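Side-chain contacts in PTS system fructose-like EIIB component 3 (Escherichia coli K12, PDB 4TN5), which probably passes a phosphoryl group from phospho-EIIA, by way of a cysteine, to an incoming sugar, probably fructose, as it is taken up across the membrane: residues Ser36-Thr39 with Gly44-Asn47; Val5-Cys10 with Glu72-Cys77; Glu22-Leu27 with Leu61-Ile66. All coordinates share one frame; numbering follows the deposited sequence.

The three contacts meet on one mixed sheet, in which strand 3-9 lies between strands 34-41 and 59-64. Contacts 1 and 2 are joined through the sheet (E38 N to A6 O, 2.6 Å, a probable hydrogen bond) and also by charge, in a salt bridge of E38 OE1 with R73 NH1 at 2.7 Å. Contacts 2 and 3 share neighbouring strands, V5 O probably accepting from L61 N at 2.8 Å. V5 and V7 point toward 72-77, while A6 points away, its CB 3.5 Å from L24 CD2 of contact 3. C10, the inferred phosphoryl-carrying cysteine, has its side chain about 8 Å from the side chain of T39 and about 9 Å from the side chain of I63.

Contact 1: residues Ser36-Thr39 with Gly44-Asn47; sequences SIET and GTEN
T39 and E46 form an antiparallel hydrogen-bonded pair, gripping each other through both of their peptide groups. T39 N donates to E46 O at 3.1 Å, and the return bond, E46 N to T39 O, is shorter at 2.8 Å. T39 O also receives the CA-H of T45, with CA 3.1 Å from the oxygen, so one carbonyl is used by two successive residues of the partner strand. The two side chains of the pair stand on the same face of the sheet but meet loosely, T39 CG2 being 4.3 Å from E46 OE2. On the other face E38 and T45 cross at a slant, and the T45 methyl CG2 lies 3.8 Å from E38 OE2. Strands 34-41 and 44-46 make up a beta hairpin, and the short second strand is an edge of the sheet within this chain. G44 enters it at a positive phi, where a CB would crowd the preceding carbonyl oxygen. E38 reaches T45 because CG lies anti to the backbone N (chi1 174°) and the chain stays extended beyond it, with CG 3.9 Å from T45 CG2. The carboxylate of the buried E38 has several partners: Q40 NE2 bonds to OE2, while OE1 accepts from the backbone N of L49 and forms a salt bridge with R73 NH1. With an alanine here, R73 would probably lose its charged mate, and the L49 N-H and the Q40 amide would be left without their acceptor. On the face of T39, its side chain packs against T8 of strand 3-9 and against T17 and Y18, around the start of helix 18-30.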
loop_
_atom_site.group_PDB
_atom_site.type_symbol
_atom_site.label_atom_id
_atom_site.label_comp_id
_atom_site.label_asym_id
_atom_site.label_seq_id
_atom_site.Cartn_x
_atom_site.Cartn_y
_atom_site.Cartn_z
ATOM N N SER A 36 -7.953 4.663 18.894
ATOM C CA SER A 36 -7.218 3.812 19.819
ATOM C C SER A 36 -5.774 3.721 19.341
ATOM O O SER A 36 -5.519 3.440 18.171
ATOM C CB SER A 36 -7.839 2.417 19.881
ATOM O OG SER A 36 -9.212 2.484 20.223
ATOM N N ILE A 37 -4.831 3.965 20.244
ATOM C CA ILE A 37 -3.424 4.014 19.865
ATOM C C ILE A 37 -2.585 2.944 20.555
ATOM O O ILE A 37 -2.505 2.900 21.783
ATOM C CB ILE A 37 -2.812 5.396 20.162
ATOM C CG1 ILE A 37 -3.690 6.504 19.580
ATOM C CG2 ILE A 37 -1.397 5.482 19.612
ATOM C CD1 ILE A 37 -3.186 7.900 19.877
ATOM N N GLU A 38 -1.962 2.087 19.755
ATOM C CA GLU A 38 -1.044 1.082 20.273
ATOM C C GLU A 38 0.359 1.663 20.361
ATOM O O GLU A 38 0.819 2.344 19.445
ATOM C CB GLU A 38 -1.042 -0.160 19.381
ATOM C CG GLU A 38 -0.009 -1.209 19.769
ATOM C CD GLU A 38 -0.110 -2.467 18.927
ATOM O OE1 GLU A 38 -1.244 -2.930 18.681
ATOM O OE2 GLU A 38 0.945 -2.992 18.509
ATOM N N THR A 39 1.033 1.398 21.473
ATOM C CA THR A 39 2.395 1.872 21.668
ATOM C C THR A 39 3.384 0.713 21.673
ATOM O O THR A 39 3.194 -0.273 22.382
ATOM C CB THR A 39 2.528 2.668 22.980
ATOM O OG1 THR A 39 2.201 4.043 22.739
ATOM C CG2 THR A 39 3.946 2.578 23.521
ATOM N N GLY A 44 7.962 -2.270 25.838
ATOM C CA GLY A 44 7.096 -3.262 25.227
ATOM C C GLY A 44 5.826 -2.666 24.655
ATOM O O GLY A 44 5.689 -1.446 24.557
ATOM N N THR A 45 4.891 -3.532 24.280
ATOM C CA THR A 45 3.635 -3.092 23.685
ATOM C C THR A 45 2.589 -2.750 24.742
ATOM O O THR A 45 2.283 -3.563 25.613
ATOM C CB THR A 45 3.058 -4.153 22.726
ATOM O OG1 THR A 45 3.982 -4.383 21.654
ATOM C CG2 THR A 45 1.731 -3.685 22.149
ATOM N N GLU A 46 2.045 -1.540 24.657
ATOM C CA GLU A 46 1.015 -1.093 25.590
ATOM C C GLU A 46 -0.278 -0.751 24.859
ATOM O O GLU A 46 -0.244 -0.212 23.751
ATOM C CB GLU A 46 1.501 0.120 26.381
ATOM C CG GLU A 46 2.921 -0.008 26.894
ATOM C CD GLU A 46 3.363 1.217 27.658
ATOM O OE1 GLU A 46 2.491 1.894 28.243
ATOM O OE2 GLU A 46 4.577 1.515 27.664
ATOM N N ASN A 47 -1.409 -1.054 25.494
ATOM C CA ASN A 47 -2.728 -0.883 24.885
ATOM C C ASN A 47 -2.796 -1.375 23.450
ATOM O O ASN A 47 -3.293 -0.672 22.566
ATOM C CB ASN A 47 -3.201 0.569 24.941
ATOM C CG ASN A 47 -2.819 1.258 26.224
ATOM O OD1 ASN A 47 -1.759 1.877 26.320
ATOM N ND2 ASN A 47 -3.675 1.144 27.231
#

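Contact 2: residues Val5-Cys10 with Glu72-Cys77; sequences VAVTAC and ERFEHC
F74 enters the hydrophobic interior beside V5 and V7, both of which point from strand 3-9 toward it. Its CB starts toward that strand, and CG stands anti to the carbonyl carbon (chi1 -53°), which aims the ring at the two valines. Along one side of the ring CE1 comes to V5 CG2 at 4.3 Å, and this methyl sits at the ring edge, near its plane. Along the other side CE2 is 4.2 Å from V7 CG2. At the tip, CZ makes the tightest approach to that same methyl, 3.7 Å, on an oblique path. R73 folds alongside: its CB lies 4.1 Å above one face of the ring, offset toward the rim, while F74 CZ lies 3.8 Å above the plane of the guanidinium. A type I turn, F74 to C77, follows, and the ring covers the face of the parallel sheet that carries V5 and V7, touching A60 there and I54 of helix 51-56. No hydrogen bond joins 5-10 with 72-77, so the two segments meet by van der Waals contact, while R73, its salt bridge to E38 aside, finds a polar partner for NE in G70 O.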
loop_
_atom_site.group_PDB
_atom_site.type_symbol
_atom_site.label_atom_id
_atom_site.label_comp_id
_atom_site.label_asym_id
_atom_site.label_seq_id
_atom_site.Cartn_x
_atom_site.Cartn_y
_atom_site.Cartn_z
ATOM N N VAL A 5 -7.391 3.658 14.102
ATOM C CA VAL A 5 -6.468 2.943 14.977
ATOM C C VAL A 5 -5.045 3.351 14.620
ATOM O O VAL A 5 -4.753 3.655 13.464
ATOM C CB VAL A 5 -6.624 1.409 14.894
ATOM C CG1 VAL A 5 -7.992 0.985 15.409
ATOM C CG2 VAL A 5 -6.401 0.919 13.473
ATOM N N ALA A 6 -4.163 3.376 15.609
ATOM C CA ALA A 6 -2.818 3.880 15.377
ATOM C C ALA A 6 -1.744 3.111 16.130
ATOM O O ALA A 6 -1.986 2.565 17.207
ATOM C CB ALA A 6 -2.747 5.352 15.724
ATOM N N VAL A 7 -0.553 3.077 15.545
ATOM C CA VAL A 7 0.607 2.498 16.200
ATOM C C VAL A 7 1.793 3.445 16.077
ATOM O O VAL A 7 2.207 3.798 14.971
ATOM C CB VAL A 7 0.992 1.133 15.602
ATOM C CG1 VAL A 7 2.258 0.614 16.260
ATOM C CG2 VAL A 7 -0.143 0.135 15.768
ATOM N N THR A 8 2.324 3.868 17.217
ATOM C CA THR A 8 3.523 4.691 17.236
ATOM C C THR A 8 4.689 3.847 17.732
ATOM O O THR A 8 4.570 3.143 18.734
ATOM C CB THR A 8 3.349 5.927 18.135
ATOM O OG1 THR A 8 3.047 5.511 19.472
ATOM C CG2 THR A 8 2.215 6.798 17.620
ATOM N N ALA A 9 5.814 3.906 17.028
ATOM C CA ALA A 9 6.946 3.058 17.380
ATOM C C ALA A 9 8.290 3.769 17.298
ATOM O O ALA A 9 8.574 4.493 16.344
ATOM C CB ALA A 9 6.957 1.808 16.521
ATOM N N CYS A 10 9.117 3.542 18.311
ATOM C CA CYS A 10 10.471 4.074 18.346
ATOM C C CYS A 10 11.383 3.174 19.165
ATOM O O CYS A 10 11.026 2.784 20.274
ATOM C CB CYS A 10 10.485 5.469 18.963
ATOM S SG CYS A 10 12.160 6.039 19.316
ATOM N N GLU A 72 1.634 -7.346 10.292
ATOM C CA GLU A 72 0.703 -8.295 9.704
ATOM C C GLU A 72 -0.766 -7.859 9.791
ATOM O O GLU A 72 -1.561 -8.191 8.917
ATOM C CB GLU A 72 0.850 -9.634 10.449
ATOM C CG GLU A 72 0.476 -9.528 11.920
ATOM C CD GLU A 72 0.716 -10.782 12.722
ATOM O OE1 GLU A 72 0.854 -11.860 12.109
ATOM O OE2 GLU A 72 0.808 -10.683 13.964
ATOM N N ARG A 73 -1.129 -7.143 10.854
ATOM C CA ARG A 73 -2.530 -7.004 11.236
ATOM C C ARG A 73 -3.255 -5.993 10.369
ATOM O O ARG A 73 -4.484 -5.923 10.368
ATOM C CB ARG A 73 -2.620 -6.586 12.703
ATOM C CG ARG A 73 -2.045 -7.607 13.673
ATOM C CD ARG A 73 -1.820 -6.987 15.045
ATOM N NE ARG A 73 -0.786 -5.955 15.009
ATOM C CZ ARG A 73 -0.531 -5.107 16.002
ATOM N NH1 ARG A 73 -1.248 -5.151 17.117
ATOM N NH2 ARG A 73 0.434 -4.207 15.875
ATOM N N PHE A 74 -2.476 -5.222 9.620
ATOM C CA PHE A 74 -2.995 -4.076 8.895
ATOM C C PHE A 74 -2.969 -4.277 7.383
ATOM O O PHE A 74 -3.180 -3.327 6.630
ATOM C CB PHE A 74 -2.183 -2.833 9.262
ATOM C CG PHE A 74 -2.084 -2.587 10.744
ATOM C CD1 PHE A 74 -3.111 -1.947 11.416
ATOM C CD2 PHE A 74 -0.967 -2.986 11.462
ATOM C CE1 PHE A 74 -3.033 -1.715 12.773
ATOM C CE2 PHE A 74 -0.883 -2.755 12.825
ATOM C CZ PHE A 74 -1.918 -2.117 13.480
ATOM N N GLU A 75 -2.714 -5.502 6.935
ATOM C CA GLU A 75 -2.604 -5.759 5.498
ATOM C C GLU A 75 -3.924 -5.546 4.753
ATOM O O GLU A 75 -3.925 -5.226 3.564
ATOM C CB GLU A 75 -2.025 -7.151 5.213
ATOM C CG GLU A 75 -2.995 -8.309 5.397
ATOM C CD GLU A 75 -2.286 -9.647 5.507
ATOM O OE1 GLU A 75 -1.383 -9.914 4.685
ATOM O OE2 GLU A 75 -2.630 -10.432 6.416
ATOM N N HIS A 76 -5.041 -5.707 5.455
ATOM C CA HIS A 76 -6.355 -5.501 4.848
ATOM C C HIS A 76 -7.031 -4.224 5.332
ATOM O O HIS A 76 -8.259 -4.130 5.354
ATOM C CB HIS A 76 -7.267 -6.703 5.098
ATOM C CG HIS A 76 -6.799 -7.961 4.438
ATOM N ND1 HIS A 76 -6.720 -8.095 3.070
ATOM C CD2 HIS A 76 -6.396 -9.144 4.958
ATOM C CE1 HIS A 76 -6.280 -9.305 2.774
ATOM N NE2 HIS A 76 -6.077 -9.962 3.901
ATOM N N CYS A 77 -6.226 -3.238 5.710
ATOM C CA CYS A 77 -6.758 -1.963 6.163
ATOM C C CYS A 77 -6.338 -0.837 5.232
ATOM O O CYS A 77 -5.266 -0.883 4.630
ATOM C CB CYS A 77 -6.271 -1.649 7.581
ATOM S SG CYS A 77 -6.470 -2.995 8.768
#

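Contact 3: residues Glu22-Leu27 with Leu61-Ile66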
loop_
_atom_site.group_PDB
_atom_site.type_symbol
_atom_site.label_atom_id
_atom_site.label_comp_id
_atom_site.label_asym_id
_atom_site.label_seq_id
_atom_site.Cartn_x
_atom_site.Cartn_y
_atom_site.Cartn_z
ATOM N N GLU A 22 0.510 11.389 21.853
ATOM C CA GLU A 22 -0.086 12.577 22.451
ATOM C C GLU A 22 -0.672 13.506 21.398
ATOM O O GLU A 22 -1.853 13.853 21.454
ATOM C CB GLU A 22 0.956 13.335 23.277
ATOM C CG GLU A 22 0.444 14.601 23.954
ATOM C CD GLU A 22 -0.578 14.331 25.043
ATOM O OE1 GLU A 22 -0.729 13.162 25.457
ATOM O OE2 GLU A 22 -1.225 15.298 25.495
ATOM N N ARG A 23 0.161 13.905 20.442
ATOM C CA ARG A 23 -0.259 14.835 19.404
ATOM C C ARG A 23 -1.426 14.273 18.602
ATOM O O ARG A 23 -2.347 15.001 18.254
ATOM C CB ARG A 23 0.911 15.186 18.478
ATOM C CG ARG A 23 0.584 16.274 17.464
ATOM C CD ARG A 23 1.562 17.439 17.551
ATOM N NE ARG A 23 2.837 17.161 16.894
ATOM C CZ ARG A 23 4.013 17.618 17.316
ATOM N NH1 ARG A 23 4.090 18.365 18.403
ATOM N NH2 ARG A 23 5.119 17.324 16.653
ATOM N N LEU A 24 -1.395 12.972 18.337
ATOM C CA LEU A 24 -2.436 12.338 17.534
ATOM C C LEU A 24 -3.779 12.282 18.259
ATOM O O LEU A 24 -4.826 12.513 17.655
ATOM C CB LEU A 24 -2.010 10.934 17.113
ATOM C CG LEU A 24 -2.979 10.233 16.164
ATOM C CD1 LEU A 24 -3.134 11.042 14.890
ATOM C CD2 LEU A 24 -2.482 8.841 15.853
ATOM N N GLU A 25 -3.740 11.971 19.551
ATOM C CA GLU A 25 -4.950 11.908 20.366
ATOM C C GLU A 25 -5.703 13.234 20.327
ATOM O O GLU A 25 -6.932 13.261 20.293
ATOM C CB GLU A 25 -4.606 11.537 21.810
ATOM C CG GLU A 25 -5.793 11.064 22.638
ATOM C CD GLU A 25 -5.531 9.736 23.322
ATOM O OE1 GLU A 25 -4.406 9.212 23.188
ATOM O OE2 GLU A 25 -6.451 9.212 23.985
ATOM N N LYS A 26 -4.959 14.335 20.310
ATOM C CA LYS A 26 -5.574 15.658 20.268
ATOM C C LYS A 26 -5.751 16.193 18.844
ATOM O O LYS A 26 -6.498 17.138 18.626
ATOM C CB LYS A 26 -4.836 16.648 21.178
ATOM C CG LYS A 26 -4.030 17.721 20.468
ATOM C CD LYS A 26 -3.061 18.368 21.440
ATOM C CE LYS A 26 -1.908 19.033 20.719
ATOM N NZ LYS A 26 -1.078 19.832 21.665
ATOM N N LEU A 27 -5.087 15.571 17.874
ATOM C CA LEU A 27 -5.407 15.829 16.474
ATOM C C LEU A 27 -6.757 15.198 16.171
ATOM O O LEU A 27 -7.514 15.681 15.329
ATOM C CB LEU A 27 -4.352 15.226 15.541
ATOM C CG LEU A 27 -2.982 15.900 15.476
ATOM C CD1 LEU A 27 -2.100 15.276 14.406
ATOM C CD2 LEU A 27 -3.145 17.374 15.237
ATOM N N LEU A 61 -3.321 4.401 11.169
ATOM C CA LEU A 61 -2.177 5.291 11.020
ATOM C C LEU A 61 -0.944 4.657 11.644
ATOM O O LEU A 61 -0.927 4.344 12.834
ATOM C CB LEU A 61 -2.454 6.659 11.645
ATOM C CG LEU A 61 -1.327 7.685 11.496
ATOM C CD1 LEU A 61 -0.920 7.828 10.040
ATOM C CD2 LEU A 61 -1.744 9.030 12.067
ATOM N N LEU A 62 0.087 4.460 10.832
ATOM C CA LEU A 62 1.303 3.810 11.299
ATOM C C LEU A 62 2.453 4.801 11.385
ATOM O O LEU A 62 3.103 5.110 10.386
ATOM C CB LEU A 62 1.661 2.637 10.384
ATOM C CG LEU A 62 0.521 1.640 10.169
ATOM C CD1 LEU A 62 0.957 0.498 9.264
ATOM C CD2 LEU A 62 0.001 1.110 11.499
ATOM N N ILE A 63 2.689 5.302 12.591
ATOM C CA ILE A 63 3.756 6.259 12.835
ATOM C C ILE A 63 4.975 5.526 13.374
ATOM O O ILE A 63 5.097 5.315 14.579
ATOM C CB ILE A 63 3.318 7.317 13.858
ATOM C CG1 ILE A 63 1.894 7.790 13.554
ATOM C CG2 ILE A 63 4.296 8.480 13.875
ATOM C CD1 ILE A 63 1.331 8.742 14.583
ATOM N N THR A 64 5.879 5.134 12.483
ATOM C CA THR A 64 7.003 4.304 12.896
ATOM C C THR A 64 8.255 4.468 12.043
ATOM O O THR A 64 8.184 4.660 10.828
ATOM C CB THR A 64 6.613 2.813 12.915
ATOM O OG1 THR A 64 7.755 2.021 13.266
ATOM C CG2 THR A 64 6.096 2.374 11.551
ATOM N N ASP A 65 9.405 4.389 12.702
ATOM C CA ASP A 65 10.682 4.318 12.017
ATOM C C ASP A 65 10.988 2.847 11.792
ATOM O O ASP A 65 11.523 2.455 10.755
ATOM C CB ASP A 65 11.785 4.923 12.887
ATOM C CG ASP A 65 11.446 6.315 13.380
ATOM O OD1 ASP A 65 10.829 7.086 12.617
ATOM O OD2 ASP A 65 11.793 6.634 14.536
ATOM N N ILE A 66 10.618 2.034 12.776
ATOM C CA ILE A 66 11.039 0.641 12.845
ATOM C C ILE A 66 10.046 -0.344 12.241
ATOM O O ILE A 66 9.057 0.043 11.618
ATOM C CB ILE A 66 11.296 0.230 14.300
ATOM C CG1 ILE A 66 9.978 0.182 15.079
ATOM C CG2 ILE A 66 12.250 1.207 14.946
ATOM C CD1 ILE A 66 10.113 -0.360 16.482
#
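L24 reaches from helix 18-30 to L61 and I63 of strand 59-64 with both of its methyls. CD1 lies 3.7 Å from L61 CD2, and the other branch, CD2, is also close to that methyl at 3.9 Å. A single L61 methyl therefore faces the fork of L24. Both leucines adopt the same conformation: each carries CG anti to its own backbone N, and chi2 is near +60° in both, 60° in L24 and 53° in L61. Together the two torsions bring the L24 methyls and L61 CD2 into contact between helix and sheet. I63 turns its chain differently, CG1 standing anti to the carbonyl carbon and chi2 extended at 175°, which brings CD1 to 4.0 Å from L24 CD2. I63 also touches I84 and F87 of helix 84-89, linking the two helices through one strand residue. All three touching residues are buried, and the contact is wholly apolar. Helix 18-30 makes the beta-alpha-beta crossover between parallel strands 3-9 and 34-41; its packing beyond strand 3-9 onto 59-64 belongs to an open alpha/beta sheet, consistent with the phosphatase-like fold of PTS EIIB domains, in which the phosphocysteine loop runs from the first strand to this helix.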